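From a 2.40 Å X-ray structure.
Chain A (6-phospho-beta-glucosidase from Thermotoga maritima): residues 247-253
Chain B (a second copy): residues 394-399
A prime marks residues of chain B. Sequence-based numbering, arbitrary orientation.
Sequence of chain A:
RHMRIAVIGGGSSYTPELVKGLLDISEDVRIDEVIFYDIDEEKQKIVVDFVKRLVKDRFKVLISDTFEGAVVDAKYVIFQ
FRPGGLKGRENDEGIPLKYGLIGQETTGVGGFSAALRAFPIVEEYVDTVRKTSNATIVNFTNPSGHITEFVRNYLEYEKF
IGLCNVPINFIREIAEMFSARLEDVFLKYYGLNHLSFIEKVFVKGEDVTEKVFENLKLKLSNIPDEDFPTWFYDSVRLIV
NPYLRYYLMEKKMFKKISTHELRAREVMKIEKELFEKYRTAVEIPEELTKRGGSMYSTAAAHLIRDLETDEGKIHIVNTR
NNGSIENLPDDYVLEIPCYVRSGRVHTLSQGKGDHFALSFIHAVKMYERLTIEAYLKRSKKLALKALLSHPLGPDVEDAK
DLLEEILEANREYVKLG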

ATOM      1  N   TYR A 247       6.370  16.225 -24.801  1.00 17.80           N
ATOM      2  CA  TYR A 247       5.062  16.217 -24.181  1.00 18.16           C
ATOM      3  C   TYR A 247       4.491  17.607 -24.035  1.00 18.61           C
ATOM      4  O   TYR A 247       3.381  17.818 -24.483  1.00 20.24           O
ATOM      5  N   LEU A 248       5.259  18.552 -23.471  1.00 17.96           N
ATOM      6  CA  LEU A 248       4.730  19.845 -23.060  1.00 17.75           C
ATOM      7  C   LEU A 248       4.869  20.926 -24.140  1.00 17.52           C
ATOM      8  O   LEU A 248       4.242  21.988 -24.080  1.00 16.80           O
ATOM      9  N   MET A 249       5.720  20.627 -25.124  1.00 17.22           N
ATOM     10  CA  MET A 249       5.960  21.479 -26.299  1.00 17.15           C
ATOM     11  C   MET A 249       5.717  20.696 -27.613  1.00 17.08           C
ATOM     12  O   MET A 249       6.462  20.857 -28.600  1.00 16.69           O
ATOM     13  N   GLU A 250       4.668  19.879 -27.617  1.00 17.18           N
ATOM     14  CA  GLU A 250       4.425  18.951 -28.708  1.00 17.56           C
ATOM     15  C   GLU A 250       4.331  19.637 -30.066  1.00 18.04           C
ATOM     16  O   GLU A 250       5.059  19.231 -30.980  1.00 17.89           O
ATOM     17  N   LYS A 251       3.463  20.649 -30.213  1.00 17.58           N
ATOM     18  CA  LYS A 251       3.348  21.311 -31.505  1.00 17.93           C
ATOM     19  C   LYS A 251       4.685  21.874 -31.977  1.00 18.19           C
ATOM     20  O   LYS A 251       5.031  21.736 -33.147  1.00 17.59           O
ATOM     21  N   LYS A 252       5.443  22.505 -31.079  1.00 18.61           N
ATOM     22  CA  LYS A 252       6.752  23.051 -31.449  1.00 18.95           C
ATOM     23  C   LYS A 252       7.713  21.924 -31.868  1.00 18.64           C
ATOM     24  O   LYS A 252       8.399  22.022 -32.878  1.00 18.47           O
ATOM     25  N   MET A 253       7.768  20.854 -31.087  1.00 18.03           N
ATOM     26  CA  MET A 253       8.621  19.714 -31.411  1.00 18.04           C
ATOM     27  C   MET A 253       8.192  18.968 -32.692  1.00 18.44           C
ATOM     28  O   MET A 253       9.052  18.563 -33.496  1.00 17.95           O
TER
ATOM     29  N   PRO B 394      -2.981  23.243 -22.522  1.00 17.57           N
ATOM     30  CA  PRO B 394      -2.122  23.938 -23.494  1.00 17.16           C
ATOM     31  C   PRO B 394      -0.690  23.400 -23.523  1.00 17.22           C
ATOM     32  O   PRO B 394      -0.177  22.889 -22.546  1.00 17.25           O
ATOM     33  N   ASP B 395      -0.046  23.519 -24.667  1.00 17.61           N
ATOM     34  CA  ASP B 395       1.412  23.473 -24.754  1.00 17.84           C
ATOM     35  C   ASP B 395       1.962  24.687 -23.964  1.00 17.89           C
ATOM     36  O   ASP B 395       1.245  25.695 -23.734  1.00 17.76           O
ATOM     37  N   VAL B 396       3.231  24.598 -23.590  1.00 17.37           N
ATOM     38  CA  VAL B 396       3.964  25.662 -22.917  1.00 16.76           C
ATOM     39  C   VAL B 396       3.787  27.014 -23.623  1.00 17.34           C
ATOM     40  O   VAL B 396       3.544  28.036 -22.946  1.00 16.62           O
ATOM     41  N   GLU B 397       3.843  27.015 -24.960  1.00 17.04           N
ATOM     42  CA  GLU B 397       3.773  28.268 -25.737  1.00 17.57           C
ATOM     43  C   GLU B 397       2.426  29.000 -25.645  1.00 17.57           C
ATOM     44  O   GLU B 397       2.366  30.186 -25.928  1.00 17.28           O
ATOM     45  N   ASP B 398       1.360  28.306 -25.252  1.00 17.55           N
ATOM     46  CA  ASP B 398       0.061  28.968 -25.136  1.00 17.87           C
ATOM     47  C   ASP B 398      -0.406  29.126 -23.690  1.00 17.52           C
ATOM     48  O   ASP B 398      -1.396  29.790 -23.455  1.00 17.30           O
ATOM     49  N   ALA B 399       0.275  28.488 -22.737  1.00 17.25           N
ATOM     50  CA  ALA B 399      -0.246  28.398 -21.365  1.00 17.67           C
ATOM     51  C   ALA B 399      -0.467  29.783 -20.721  1.00 17.93           C
ATOM     52  O   ALA B 399      -1.516  30.028 -20.094  1.00 17.29           O
TER

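Two copies of the enzyme meet here where one helix of chain A ends at Leu248 and, after the single loop residue Met249, another begins at Glu250, leaving backbone polar groups free at the break. Chain B answers with Asp395′ and the residues that follow it. The anchor is a backbone hydrogen bond, Val396′ N to Leu248 O at 2.8 Å and nearly straight at 167°; Asp395′ CA lies 3.3 Å from the same Leu248 O, adding a CA-H...O contact.

Beside this bond, Val396′ has its CA-to-CB bond toward chain A, in the t rotamer (chi1 164°). Val396′ CG2 lies 3.9 Å from Leu248 CB. Leu248 (m, t) points sideways, so the base of its side chain is what meets the valine. Met249 starts away from chain B, yet with chi1 m Met249 CG still comes within 4.0 Å of Val396′ CB, while chi2 t and chi3 p carry the thioether onward. A compact, branched valine suits this buried spot, covering apolar surface beside the backbone bond.

Asp395′ is the polar centre. Its CA-to-CB bond points sideways, but chi1 near -84° (m) and chi2 near 7° bring the carboxylate to the start of the second helix. Asp395′ OD2 accepts a hydrogen bond from Lys251 N at 2.9 Å. Glu250 N is 3.4 Å from Asp395′ OD2, but the angle is too poor for a hydrogen bond. The next amide is reached through water 1, whose O accepts from Lys252 N at 2.9 Å and donates to Asp395′ OD2 and Glu397′ OE2, each at 2.7 Å. A short carboxylate is well matched to this work, since first-turn amides lack partners within their own helix.

Lys251 points toward chain B. Its m, t, m, t conformation carries the chain past Asp395′, with Lys251 CG 3.4 Å from Asp395′ OD2; after the m turn at chi1, a second m turn at chi3 (-47°) is followed by an extended chi4, and Lys251 NZ lies 2.8 Å from Asp398′ OD2 in a hydrogen-bonded salt bridge. Asp398′, m at chi1, also starts sideways and brings its carboxylate nearer. Lys251 is exposed, so a long, flexible amine can stay in solvent while its end reaches Asp398′.

Glu397′ points toward chain A with chi1 p and chi2 t, and its carboxylate reaches the water. Lys251 NZ is 4.3 Å from Glu397′ OE2, and Lys252 NZ is 4.6 Å from Glu397′ OE1: favourable charge, but no salt bridge. Lys252 starts sideways but its end comes nearer, with chi1 t, chi2 t, chi3 between wells (-114°) and chi4 t, leaving Lys252 NZ 4.1 Å from Glu397′ CB and hydrogen-bonded elsewhere in the structure. Glu250, t and t, leads its carboxylate away from chain B.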

ATOM      1  CB  TYR A 247       5.156  15.568 -22.821  1.00 17.65           C
ATOM      2  CG  TYR A 247       5.484  14.112 -22.890  1.00 15.92           C
ATOM      3  CD1 TYR A 247       6.810  13.689 -22.996  1.00 15.22           C
ATOM      4  CD2 TYR A 247       4.484  13.161 -22.822  1.00 14.40           C
ATOM      5  CE1 TYR A 247       7.129  12.366 -23.047  1.00 14.24           C
ATOM      6  CE2 TYR A 247       4.788  11.804 -22.842  1.00 14.17           C
ATOM      7  CZ  TYR A 247       6.110  11.418 -22.962  1.00 15.37           C
ATOM      8  OH  TYR A 247       6.446  10.097 -22.986  1.00 15.05           O
ATOM      9  CB  LEU A 248       5.403  20.286 -21.766  1.00 17.86           C
ATOM     10  CG  LEU A 248       4.981  19.445 -20.571  1.00 18.77           C
ATOM     11  CD1 LEU A 248       6.111  19.565 -19.612  1.00 20.00           C
ATOM     12  CD2 LEU A 248       3.637  19.910 -19.959  1.00 19.28           C
ATOM     13  CB  MET A 249       7.390  22.042 -26.292  1.00 16.56           C
ATOM     14  CG  MET A 249       7.686  22.997 -25.159  1.00 18.72           C
ATOM     15  SD  MET A 249       9.428  23.469 -25.068  1.00 22.79           S
ATOM     16  CE  MET A 249       9.600  24.246 -26.455  1.00 19.97           C
ATOM     17  CB  GLU A 250       3.179  18.096 -28.503  1.00 17.68           C
ATOM     18  CG  GLU A 250       3.087  16.953 -29.482  1.00 17.42           C
ATOM     19  CD  GLU A 250       1.837  16.096 -29.296  1.00 18.94           C
ATOM     20  OE1 GLU A 250       1.127  16.210 -28.271  1.00 17.74           O
ATOM     21  OE2 GLU A 250       1.550  15.307 -30.206  1.00 17.51           O
ATOM     22  CB  LYS A 251       2.279  22.418 -31.573  1.00 17.53           C
ATOM     23  CG  LYS A 251       0.877  21.935 -31.215  1.00 17.37           C
ATOM     24  CD  LYS A 251      -0.137  23.112 -31.128  1.00 17.97           C
ATOM     25  CE  LYS A 251       0.361  24.298 -30.327  1.00 17.03           C
ATOM     26  NZ  LYS A 251      -0.593  25.454 -30.366  1.00 16.35           N
ATOM     27  CB  LYS A 252       7.365  23.813 -30.280  1.00 19.77           C
ATOM     28  CG  LYS A 252       8.300  24.917 -30.648  1.00 22.69           C
ATOM     29  CD  LYS A 252       8.460  25.933 -29.478  1.00 25.97           C
ATOM     30  CE  LYS A 252       7.877  27.304 -29.853  1.00 27.46           C
ATOM     31  NZ  LYS A 252       7.961  28.261 -28.696  1.00 29.29           N
ATOM     32  CB  MET A 253       8.738  18.698 -30.252  1.00 17.50           C
ATOM     33  CG  MET A 253       9.424  19.260 -28.975  1.00 17.59           C
ATOM     34  SD  MET A 253      11.074  20.017 -29.287  1.00 18.47           S
ATOM     35  CE  MET A 253      10.677  21.582 -29.247  1.00 18.38           C
TER
ATOM     36  CB  PRO B 394      -2.111  25.354 -22.947  1.00 16.46           C
ATOM     37  CG  PRO B 394      -2.222  25.126 -21.466  1.00 16.45           C
ATOM     38  CD  PRO B 394      -3.259  24.070 -21.334  1.00 16.31           C
ATOM     39  CB  ASP B 395       1.850  23.668 -26.208  1.00 17.85           C
ATOM     40  CG  ASP B 395       1.822  22.376 -27.023  1.00 18.84           C
ATOM     41  OD1 ASP B 395       1.333  21.338 -26.511  1.00 21.87           O
ATOM     42  OD2 ASP B 395       2.294  22.311 -28.171  1.00 16.49           O
ATOM     43  CB  VAL B 396       5.473  25.301 -22.767  1.00 17.03           C
ATOM     44  CG1 VAL B 396       6.348  26.512 -22.434  1.00 14.85           C
ATOM     45  CG2 VAL B 396       5.653  24.210 -21.709  1.00 16.22           C
ATOM     46  CB  GLU B 397       4.166  28.068 -27.216  1.00 17.06           C
ATOM     47  CG  GLU B 397       3.153  27.256 -28.039  1.00 17.65           C
ATOM     48  CD  GLU B 397       3.499  27.193 -29.511  1.00 19.02           C
ATOM     49  OE1 GLU B 397       3.620  28.256 -30.164  1.00 22.84           O
ATOM     50  OE2 GLU B 397       3.668  26.084 -30.027  1.00 16.56           O
ATOM     51  CB  ASP B 398      -1.042  28.217 -25.911  1.00 18.25           C
ATOM     52  CG  ASP B 398      -0.704  27.994 -27.388  1.00 19.18           C
ATOM     53  OD1 ASP B 398      -0.520  28.968 -28.146  1.00 20.55           O
ATOM     54  OD2 ASP B 398      -0.641  26.858 -27.894  1.00 19.33           O
ATOM     55  CB  ALA B 399       0.662  27.533 -20.484  1.00 16.98           C
TER
HETATM   56  O   HOH W   1       4.398  23.857 -28.707  1.00 29.84           O